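Local coordinates for protein HepC.19480.a.B1 (Helicobacter pylori, PDB 6MTZ) that is of unknown function but carries sequence motifs of the DHH/DHHA1 phosphoesterase family and is probably a phosphohydrolase, at residues S242-A245 with Q246-L249. Residues are numbered along the deposited sequence; the frame is centred on the assembly and turned at random.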
loop_
_atom_site.group_PDB
_atom_site.type_symbol
_atom_site.label_atom_id
_atom_site.label_comp_id
_atom_site.label_asym_id
_atom_site.label_seq_id
_atom_site.Cartn_x
_atom_site.Cartn_y
_atom_site.Cartn_z
ATOM N N SER A 242 2.606 -1.359 16.926
ATOM C CA SER A 242 2.026 -0.782 15.715
ATOM C C SER A 242 1.836 0.724 15.860
ATOM O O SER A 242 2.197 1.492 14.961
ATOM C CB SER A 242 0.685 -1.457 15.401
ATOM O OG SER A 242 -0.036 -0.722 14.425
ATOM N N SER A 243 1.242 1.166 16.980
ATOM C CA SER A 243 0.993 2.601 17.138
ATOM C C SER A 243 2.302 3.369 17.243
ATOM O O SER A 243 2.422 4.461 16.686
ATOM C CB SER A 243 0.093 2.868 18.351
ATOM O OG SER A 243 0.454 2.064 19.461
ATOM N N ASN A 244 3.320 2.781 17.875
ATOM C CA ASN A 244 4.619 3.441 17.940
ATOM C C ASN A 244 5.269 3.552 16.569
ATOM O O ASN A 244 5.806 4.608 16.217
ATOM C CB ASN A 244 5.539 2.713 18.908
ATOM C CG ASN A 244 6.023 3.623 19.994
ATOM O OD1 ASN A 244 6.915 4.448 19.773
ATOM N ND2 ASN A 244 5.412 3.519 21.169
ATOM N N ALA A 245 5.255 2.467 15.791
ATOM C CA ALA A 245 5.803 2.533 14.443
ATOM C C ALA A 245 5.087 3.601 13.613
ATOM O O ALA A 245 5.732 4.364 12.883
ATOM C CB ALA A 245 5.712 1.158 13.773
ATOM N N GLN A 246 3.759 3.702 13.742
ATOM C CA GLN A 246 3.013 4.666 12.935
ATOM C C GLN A 246 3.261 6.098 13.393
ATOM O O GLN A 246 3.513 6.982 12.564
ATOM C CB GLN A 246 1.527 4.317 12.955
ATOM C CG GLN A 246 1.271 3.041 12.155
ATOM C CD GLN A 246 -0.188 2.666 12.043
ATOM O OE1 GLN A 246 -0.781 2.703 10.951
ATOM N NE2 GLN A 246 -0.776 2.268 13.168
ATOM N N THR A 247 3.201 6.355 14.708
ATOM C CA THR A 247 3.436 7.715 15.195
ATOM C C THR A 247 4.810 8.232 14.771
ATOM O O THR A 247 4.951 9.410 14.410
ATOM C CB THR A 247 3.289 7.790 16.721
ATOM O OG1 THR A 247 4.215 6.895 17.347
ATOM C CG2 THR A 247 1.876 7.425 17.148
ATOM N N HIS A 248 5.842 7.372 14.804
ATOM C CA HIS A 248 7.164 7.802 14.357
ATOM C C HIS A 248 7.129 8.258 12.904
ATOM O O HIS A 248 7.721 9.287 12.550
ATOM C CB HIS A 248 8.200 6.689 14.518
ATOM C CG HIS A 248 9.556 7.061 13.989
ATOM N ND1 HIS A 248 9.980 6.734 12.716
ATOM C CD2 HIS A 248 10.576 7.751 14.554
ATOM C CE1 HIS A 248 11.204 7.194 12.527
ATOM N NE2 HIS A 248 11.589 7.816 13.628
ATOM N N LEU A 249 6.429 7.506 12.052
ATOM C CA LEU A 249 6.272 7.928 10.665
ATOM C C LEU A 249 5.396 9.169 10.557
ATOM O O LEU A 249 5.628 10.008 9.681
ATOM C CB LEU A 249 5.705 6.782 9.831
ATOM C CG LEU A 249 6.615 5.548 9.810
ATOM C CD1 LEU A 249 5.937 4.379 9.086
ATOM C CD2 LEU A 249 7.955 5.874 9.150
HETATM O O HOH W 1 8.353 3.705 12.198
#
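The side-chain amide of Gln246 turns one face toward Ser242, whose OG lies over the plane at the NE2 end, 3.3 Å from NE2, with a poor angle for a bond. Ser242 OG is bonded instead to Glu183 O, and Gln246 OE1 to Asn185 N, both in the loop at 183-189. Glutamine suits the place: CG, anti to the carbonyl carbon (chi1 -71°), lies 3.3 Å from Ser242 O, and the extended chain beyond (chi2 -176°) carries OE1 to the loop. The imidazole of His248 receives a weak bond at ND1 from a water 3.5 Å away, well out of the ring plane. That water also donates to Ala245 O (2.8 Å), which accepts a weak bond from Leu249 N; Ala245 itself touches Leu184.

Thr247 is buried against helix 276-285. Its OG1 is folded back over the preceding turn (chi1 59°), 3.1 Å from Ser243 O and 3.0 Å from Asn244 O, with a weak hydrogen bond to Gln285 OE1. The branched residue also brings CG2 tightly up to Ser243 O.

The backbone bonds Thr247 N to Ser243 O (2.8 Å) and His248 N to Asn244 O (3.1 Å) are the i to i+4 bonds of a regular alpha helix, 238-251, packed between that loop and helix 276-285.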